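Local coordinates for protein amidase (Bacillus anthracis, PDB 5EWQ) that probably hydrolyses carboxylic acid amides to the free acid and ammonia, as a member of the amidase family, at residues A432-N437 with L458-Y464; L191-G195 with R508-L513. Numbering follows the deposited sequence.

The two contacts lie on separate parts of the chain, their centres about 33 Å apart and their nearest atoms about 21 Å apart, and they share no secondary-structure element. Interaction 1 is mostly buried and joins two helices, the end of helix 418-437 and helix 457-462 with the turn after it; 424 Å² is covered. Interaction 2 lies at the surface, covers 238 Å², and joins two irregular segments, a beta turn and the C-terminal tail. Both set a tyrosine ring under an aliphatic group and bond its hydroxyl across the contact. The acceptor, however, is the side-chain amide oxygen of Asn-437 in interaction 1 and the backbone carbonyl of Lys-509 in interaction 2.

Interaction 1 of 2, residues A432-N437 with L458-Y464; sequences AKKELN and LSAVAGY
Residues 432-437 end helix 418-437, which precedes strand 447-451 of the large mixed sheet; residues 458-462 belong to helix 457-462, between strands 447-451 and 466-473. Gly-463 first leaves helical phi/psi; at its phi of 87° a CB would jam against Ala-462 O. The segment axes approach to 8.7 Å at a signed crossing angle of -120°, with Ala-432/Leu-458 and Lys-433/Ala-462 in register (CA to CA 4.9 Å each). The close approach rests on Ala-432 CB, 3.8 Å from Ala-462 CB and 3.3 Å from Leu-458 O. Leu-436, with chi1 between wells (-96°) and chi2 p, fills the centre: Leu-436 CD1 is 3.6 Å from Leu-458 CB (Leu-458 is m,t and touches Leu-352 and Val-357). Leu-436 CD2 also lies over one face of the Tyr-464 ring, a CH-pi contact 3.9 Å from the centroid, 26° off the normal. Tyr-464 (chi1 m, chi2 64°) turns back toward helix 418-437, with all-trans Lys-433 at its ring edge, Lys-433 CG 3.8 Å from Tyr-464 OH. Tyr-464 OH donates to Asn-437 OD1 (chi1 m) at a very short 2.3 Å. Mostly apolar contacts thus pack the tyrosine ring against Leu-436, while this hydrogen bond satisfies its hydroxyl.

Interaction 2 of 2, residues L191-G195 with R508-L513; sequences LNPYG and RKPPKL
A C-terminal tail without helix or strand lies against a tyrosine presented by a beta turn, and a proline sits almost squarely over that ring: Pro-511 CB is 3.7 Å from the Tyr-194 centroid, only 10° off its normal, a CH-pi contact. The turn is type I, from Asn-192 to Gly-195, with phi/psi of -60/-17° at Pro-193 and -90/-5° at Tyr-194, closed by Gly-195 N to Asn-192 O at 2.9 Å. An Asx turn overlaps it, since Asn-192 OD1 (chi1 t) accepts from Tyr-194 N at 3.0 Å. Asn-192 ND2 bonds to the carbonyls of Asp-200 and Gln-235, tying the turn to the surrounding fold.

Residues 509-512 are extended, phi -117 to -59° and psi 101 to 142°. The backbones come closest at Tyr-194 and Pro-511, whose CA atoms are 5.3 Å apart. Pro-193 continues the apolar patch: its CB lies 4.2 Å from Pro-511 CB and also 4.2 Å from Leu-513 CD1. Leu-513, the chain terminus, further touches Arg-74 and His-78 of helix 64-79, while Pro-193 packs on helix 206-213. Thus the contact brings the end of the chain, after helix 491-503, back to a loop some 300 residues earlier. Nearby, the Tyr-473 ring meets that of Tyr-194 at about 40° between planes, and its hydroxyl bonds to Lys-509 N. Tyr-194, with chi1 m and chi2 -87°, extends along the tail, where its OH donates to Lys-509 O at 2.6 Å.

Interaction 1 of 2, residues A432-N437 with L458-Y464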
ATOM      1  N   ALA A 432      -9.496  -6.909  20.838  1.00 78.84           N
ATOM      2  CA  ALA A 432      -9.556  -7.205  19.411  1.00 80.85           C
ATOM      3  C   ALA A 432      -9.122  -8.637  19.112  1.00 82.63           C
ATOM      4  O   ALA A 432      -9.728  -9.318  18.284  1.00 85.22           O
ATOM      5  CB  ALA A 432      -8.698  -6.221  18.633  1.00 78.44           C
ATOM      6  N   LYS A 433      -8.072  -9.087  19.791  1.00 80.85           N
ATOM      7  CA  LYS A 433      -7.540 -10.429  19.579  1.00 76.08           C
ATOM      8  C   LYS A 433      -8.541 -11.489  20.030  1.00 77.88           C
ATOM      9  O   LYS A 433      -8.677 -12.535  19.397  1.00 82.93           O
ATOM     10  CB  LYS A 433      -6.212 -10.600  20.320  1.00 76.20           C
ATOM     11  CG  LYS A 433      -5.426 -11.841  19.931  1.00 91.63           C
ATOM     12  CD  LYS A 433      -4.063 -11.854  20.604  1.00104.91           C
ATOM     13  CE  LYS A 433      -3.242 -13.060  20.178  1.00114.44           C
ATOM     14  NZ  LYS A 433      -1.900 -13.073  20.826  1.00117.88           N
ATOM     15  N   LYS A 434      -9.243 -11.209  21.123  1.00 80.40           N
ATOM     16  CA  LYS A 434     -10.256 -12.123  21.636  1.00 82.85           C
ATOM     17  C   LYS A 434     -11.495 -12.113  20.748  1.00 84.03           C
ATOM     18  O   LYS A 434     -12.122 -13.149  20.527  1.00 87.64           O
ATOM     19  CB  LYS A 434     -10.635 -11.758  23.073  1.00 86.01           C
ATOM     20  N   GLU A 435     -11.842 -10.933  20.240  1.00 78.59           N
ATOM     21  CA  GLU A 435     -12.998 -10.783  19.365  1.00 81.52           C
ATOM     22  C   GLU A 435     -12.796 -11.533  18.052  1.00 78.36           C
ATOM     23  O   GLU A 435     -13.723 -12.151  17.529  1.00 76.40           O
ATOM     24  CB  GLU A 435     -13.269  -9.302  19.087  1.00 77.53           C
ATOM     25  CG  GLU A 435     -14.456  -9.045  18.171  1.00 73.17           C
ATOM     26  CD  GLU A 435     -15.773  -9.493  18.777  1.00 92.10           C
ATOM     27  OE1 GLU A 435     -16.426  -8.671  19.453  1.00 95.85           O
ATOM     28  OE2 GLU A 435     -16.156 -10.664  18.575  1.00 92.56           O
ATOM     29  N   LEU A 436     -11.575 -11.477  17.529  1.00 82.01           N
ATOM     30  CA  LEU A 436     -11.243 -12.156  16.281  1.00 79.64           C
ATOM     31  C   LEU A 436     -11.179 -13.667  16.472  1.00 94.72           C
ATOM     32  O   LEU A 436     -11.778 -14.422  15.707  1.00109.74           O
ATOM     33  CB  LEU A 436      -9.913 -11.637  15.728  1.00 68.89           C
ATOM     34  CG  LEU A 436      -9.989 -10.530  14.672  1.00 74.30           C
ATOM     35  CD1 LEU A 436     -10.879  -9.388  15.133  1.00 74.66           C
ATOM     36  CD2 LEU A 436      -8.597 -10.020  14.336  1.00 66.01           C
ATOM     37  N   ASN A 437     -10.458 -14.103  17.500  1.00 86.45           N
ATOM     38  CA  ASN A 437     -10.314 -15.526  17.792  1.00 83.77           C
ATOM     39  C   ASN A 437     -11.640 -16.189  18.146  1.00 84.10           C
ATOM     40  O   ASN A 437     -11.776 -17.409  18.050  1.00 88.20           O
ATOM     41  CB  ASN A 437      -9.314 -15.738  18.929  1.00 86.23           C
ATOM     42  CG  ASN A 437      -7.898 -15.381  18.532  1.00 88.17           C
ATOM     43  OD1 ASN A 437      -7.503 -15.548  17.377  1.00 82.70           O
ATOM     44  ND2 ASN A 437      -7.123 -14.884  19.489  1.00 87.55           N
ATOM     45  N   LEU A 458     -10.309  -3.708  14.324  1.00 61.00           N
ATOM     46  CA  LEU A 458      -9.962  -4.838  15.179  1.00 64.29           C
ATOM     47  C   LEU A 458      -8.735  -5.594  14.677  1.00 70.98           C
ATOM     48  O   LEU A 458      -7.825  -5.895  15.449  1.00 77.21           O
ATOM     49  CB  LEU A 458     -11.149  -5.795  15.296  1.00 66.62           C
ATOM     50  CG  LEU A 458     -12.455  -5.174  15.797  1.00 74.75           C
ATOM     51  CD1 LEU A 458     -13.532  -6.234  15.948  1.00 78.18           C
ATOM     52  CD2 LEU A 458     -12.233  -4.443  17.109  1.00 83.65           C
ATOM     53  N   SER A 459      -8.714  -5.899  13.383  1.00 54.35           N
ATOM     54  CA  SER A 459      -7.634  -6.689  12.800  1.00 59.61           C
ATOM     55  C   SER A 459      -6.304  -5.938  12.792  1.00 66.47           C
ATOM     56  O   SER A 459      -5.236  -6.553  12.817  1.00 72.34           O
ATOM     57  CB  SER A 459      -8.000  -7.119  11.377  1.00 63.46           C
ATOM     58  OG  SER A 459      -8.290  -5.998  10.560  1.00 59.11           O
ATOM     59  N   ALA A 460      -6.371  -4.611  12.756  1.00 50.06           N
ATOM     60  CA  ALA A 460      -5.167  -3.787  12.743  1.00 48.28           C
ATOM     61  C   ALA A 460      -4.518  -3.741  14.124  1.00 62.30           C
ATOM     62  O   ALA A 460      -3.300  -3.862  14.251  1.00 63.15           O
ATOM     63  CB  ALA A 460      -5.492  -2.380  12.264  1.00 45.84           C
ATOM     64  N   VAL A 461      -5.340  -3.568  15.153  1.00 62.20           N
ATOM     65  CA  VAL A 461      -4.852  -3.505  16.527  1.00 69.12           C
ATOM     66  C   VAL A 461      -4.353  -4.870  16.995  1.00 67.82           C
ATOM     67  O   VAL A 461      -3.307  -4.975  17.637  1.00 71.58           O
ATOM     68  CB  VAL A 461      -5.949  -3.001  17.489  1.00 66.32           C
ATOM     69  CG1 VAL A 461      -5.486  -3.096  18.934  1.00 65.71           C
ATOM     70  CG2 VAL A 461      -6.337  -1.572  17.143  1.00 58.11           C
ATOM     71  N   ALA A 462      -5.103  -5.914  16.659  1.00 64.61           N
ATOM     72  CA  ALA A 462      -4.757  -7.271  17.064  1.00 61.07           C
ATOM     73  C   ALA A 462      -3.527  -7.786  16.318  1.00 62.69           C
ATOM     74  O   ALA A 462      -2.892  -8.750  16.745  1.00 74.26           O
ATOM     75  CB  ALA A 462      -5.938  -8.201  16.845  1.00 62.73           C
ATOM     76  N   GLY A 463      -3.197  -7.140  15.205  1.00 58.99           N
ATOM     77  CA  GLY A 463      -2.018  -7.502  14.438  1.00 57.02           C
ATOM     78  C   GLY A 463      -2.271  -8.601  13.425  1.00 69.06           C
ATOM     79  O   GLY A 463      -1.334  -9.141  12.836  1.00 67.67           O
ATOM     80  N   TYR A 464      -3.540  -8.935  13.222  1.00 71.82           N
ATOM     81  CA  TYR A 464      -3.920  -9.970  12.268  1.00 71.92           C
ATOM     82  C   TYR A 464      -3.793  -9.465  10.833  1.00 65.01           C
ATOM     83  O   TYR A 464      -4.050  -8.292  10.560  1.00 72.70           O
ATOM     84  CB  TYR A 464      -5.347 -10.450  12.541  1.00 76.88           C
ATOM     85  CG  TYR A 464      -5.448 -11.428  13.692  1.00 86.22           C
ATOM     86  CD1 TYR A 464      -5.128 -11.043  14.985  1.00 84.39           C
ATOM     87  CD2 TYR A 464      -5.868 -12.734  13.483  1.00 93.63           C
ATOM     88  CE1 TYR A 464      -5.218 -11.933  16.039  1.00 89.67           C
ATOM     89  CE2 TYR A 464      -5.963 -13.631  14.528  1.00 95.95           C
ATOM     90  CZ  TYR A 464      -5.637 -13.224  15.804  1.00 92.84           C
ATOM     91  OH  TYR A 464      -5.729 -14.114  16.848  1.00 93.99           O
TER

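Interaction 2 of 2, residues L191-G195 with R508-L513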
ATOM      1  N   LEU A 191      -5.658  11.241  -7.915  1.00 20.85           N
ATOM      2  CA  LEU A 191      -6.936  10.981  -8.572  1.00 21.69           C
ATOM      3  C   LEU A 191      -7.149   9.491  -8.832  1.00 36.75           C
ATOM      4  O   LEU A 191      -6.207   8.760  -9.134  1.00 46.34           O
ATOM      5  CB  LEU A 191      -7.030  11.763  -9.883  1.00 32.30           C
ATOM      6  CG  LEU A 191      -6.952  13.285  -9.756  1.00 36.96           C
ATOM      7  CD1 LEU A 191      -7.173  13.943 -11.107  1.00 40.96           C
ATOM      8  CD2 LEU A 191      -7.955  13.800  -8.730  1.00 21.08           C
ATOM      9  N   ASN A 192      -8.397   9.049  -8.703  1.00 28.69           N
ATOM     10  CA  ASN A 192      -8.746   7.652  -8.927  1.00 28.65           C
ATOM     11  C   ASN A 192      -8.876   7.368 -10.420  1.00 33.07           C
ATOM     12  O   ASN A 192      -9.709   7.969 -11.096  1.00 31.83           O
ATOM     13  CB  ASN A 192     -10.047   7.303  -8.195  1.00 33.06           C
ATOM     14  CG  ASN A 192     -10.300   5.805  -8.117  1.00 33.87           C
ATOM     15  OD1 ASN A 192     -10.093   5.071  -9.083  1.00 30.93           O
ATOM     16  ND2 ASN A 192     -10.757   5.348  -6.958  1.00 38.66           N
ATOM     17  N   PRO A 193      -8.050   6.442 -10.935  1.00 39.81           N
ATOM     18  CA  PRO A 193      -7.990   6.103 -12.362  1.00 36.00           C
ATOM     19  C   PRO A 193      -9.309   5.578 -12.930  1.00 41.05           C
ATOM     20  O   PRO A 193      -9.479   5.565 -14.149  1.00 51.14           O
ATOM     21  CB  PRO A 193      -6.908   5.016 -12.419  1.00 31.88           C
ATOM     22  CG  PRO A 193      -6.822   4.478 -11.030  1.00 28.05           C
ATOM     23  CD  PRO A 193      -7.096   5.647 -10.142  1.00 33.39           C
ATOM     24  N   TYR A 194     -10.224   5.156 -12.064  1.00 46.94           N
ATOM     25  CA  TYR A 194     -11.516   4.648 -12.513  1.00 35.33           C
ATOM     26  C   TYR A 194     -12.555   5.758 -12.619  1.00 33.73           C
ATOM     27  O   TYR A 194     -13.677   5.529 -13.072  1.00 42.88           O
ATOM     28  CB  TYR A 194     -12.014   3.550 -11.572  1.00 31.33           C
ATOM     29  CG  TYR A 194     -11.277   2.242 -11.736  1.00 35.44           C
ATOM     30  CD1 TYR A 194     -11.693   1.305 -12.672  1.00 34.42           C
ATOM     31  CD2 TYR A 194     -10.165   1.946 -10.961  1.00 36.79           C
ATOM     32  CE1 TYR A 194     -11.024   0.108 -12.830  1.00 35.59           C
ATOM     33  CE2 TYR A 194      -9.488   0.751 -11.112  1.00 39.29           C
ATOM     34  CZ  TYR A 194      -9.923  -0.165 -12.048  1.00 39.91           C
ATOM     35  OH  TYR A 194      -9.254  -1.356 -12.203  1.00 36.23           O
ATOM     36  N   GLY A 195     -12.177   6.961 -12.202  1.00 33.94           N
ATOM     37  CA  GLY A 195     -13.066   8.105 -12.268  1.00 35.03           C
ATOM     38  C   GLY A 195     -12.582   9.264 -11.418  1.00 35.09           C
ATOM     39  O   GLY A 195     -13.008   9.415 -10.272  1.00 36.97           O
ATOM     40  N   ARG A 508     -11.629  -7.785 -11.480  1.00 47.58           N
ATOM     41  CA  ARG A 508     -10.815  -6.625 -11.825  1.00 54.05           C
ATOM     42  C   ARG A 508     -10.786  -6.354 -13.325  1.00 54.65           C
ATOM     43  O   ARG A 508     -10.426  -7.222 -14.119  1.00 63.00           O
ATOM     44  CB  ARG A 508      -9.384  -6.800 -11.314  1.00 52.90           C
ATOM     45  CG  ARG A 508      -8.620  -5.490 -11.197  1.00 50.92           C
ATOM     46  CD  ARG A 508      -7.126  -5.715 -11.065  1.00 57.13           C
ATOM     47  NE  ARG A 508      -6.449  -5.604 -12.353  1.00 65.35           N
ATOM     48  CZ  ARG A 508      -5.973  -4.466 -12.848  1.00 63.04           C
ATOM     49  NH1 ARG A 508      -6.099  -3.339 -12.160  1.00 58.07           N
ATOM     50  NH2 ARG A 508      -5.370  -4.452 -14.029  1.00 79.00           N
ATOM     51  N   LYS A 509     -11.173  -5.139 -13.700  1.00 47.29           N
ATOM     52  CA  LYS A 509     -11.056  -4.679 -15.078  1.00 46.82           C
ATOM     53  C   LYS A 509     -10.095  -3.498 -15.151  1.00 54.17           C
ATOM     54  O   LYS A 509     -10.148  -2.600 -14.309  1.00 54.43           O
ATOM     55  CB  LYS A 509     -12.422  -4.277 -15.642  1.00 45.76           C
ATOM     56  CG  LYS A 509     -13.404  -5.423 -15.814  1.00 59.51           C
ATOM     57  CD  LYS A 509     -14.691  -4.933 -16.462  1.00 71.01           C
ATOM     58  CE  LYS A 509     -15.677  -6.068 -16.678  1.00 86.30           C
ATOM     59  NZ  LYS A 509     -16.929  -5.593 -17.332  1.00 93.19           N
ATOM     60  N   PRO A 510      -9.203  -3.501 -16.153  1.00 54.89           N
ATOM     61  CA  PRO A 510      -8.271  -2.389 -16.371  1.00 50.49           C
ATOM     62  C   PRO A 510      -9.004  -1.069 -16.595  1.00 55.36           C
ATOM     63  O   PRO A 510      -9.940  -1.021 -17.392  1.00 71.86           O
ATOM     64  CB  PRO A 510      -7.505  -2.812 -17.628  1.00 61.14           C
ATOM     65  CG  PRO A 510      -7.616  -4.300 -17.656  1.00 62.93           C
ATOM     66  CD  PRO A 510      -8.977  -4.604 -17.103  1.00 63.63           C
ATOM     67  N   PRO A 511      -8.582  -0.008 -15.892  1.00 46.92           N
ATOM     68  CA  PRO A 511      -9.249   1.296 -15.961  1.00 48.34           C
ATOM     69  C   PRO A 511      -9.033   2.009 -17.293  1.00 49.96           C
ATOM     70  O   PRO A 511      -7.946   1.933 -17.865  1.00 50.05           O
ATOM     71  CB  PRO A 511      -8.598   2.079 -14.817  1.00 41.17           C
ATOM     72  CG  PRO A 511      -7.250   1.468 -14.675  1.00 30.68           C
ATOM     73  CD  PRO A 511      -7.434   0.005 -14.969  1.00 32.37           C
ATOM     74  N   LYS A 512     -10.066   2.692 -17.773  1.00 48.09           N
ATOM     75  CA  LYS A 512      -9.960   3.489 -18.989  1.00 55.61           C
ATOM     76  C   LYS A 512      -9.307   4.834 -18.694  1.00 57.65           C
ATOM     77  O   LYS A 512      -9.953   5.751 -18.183  1.00 65.58           O
ATOM     78  CB  LYS A 512     -11.337   3.704 -19.621  1.00 61.61           C
ATOM     79  CG  LYS A 512     -11.640   2.799 -20.806  1.00 71.14           C
ATOM     80  CD  LYS A 512     -11.829   1.351 -20.386  1.00 80.36           C
ATOM     81  CE  LYS A 512     -12.250   0.493 -21.569  1.00 89.15           C
ATOM     82  NZ  LYS A 512     -12.514  -0.918 -21.178  1.00 97.54           N
ATOM     83  N   LEU A 513      -8.023   4.946 -19.013  1.00 58.36           N
ATOM     84  CA  LEU A 513      -7.289   6.188 -18.794  1.00 56.95           C
ATOM     85  C   LEU A 513      -7.568   7.188 -19.911  1.00 61.94           C
ATOM     86  O   LEU A 513      -7.525   8.400 -19.701  1.00 62.84           O
ATOM     87  CB  LEU A 513      -5.786   5.914 -18.689  1.00 47.85           C
ATOM     88  CG  LEU A 513      -5.208   5.714 -17.285  1.00 40.79           C
ATOM     89  CD1 LEU A 513      -5.963   4.638 -16.518  1.00 45.84           C
ATOM     90  CD2 LEU A 513      -3.726   5.373 -17.362  1.00 42.07           C
ATOM     91  OXT LEU A 513      -7.846   6.806 -21.048  1.00 65.25           O
TER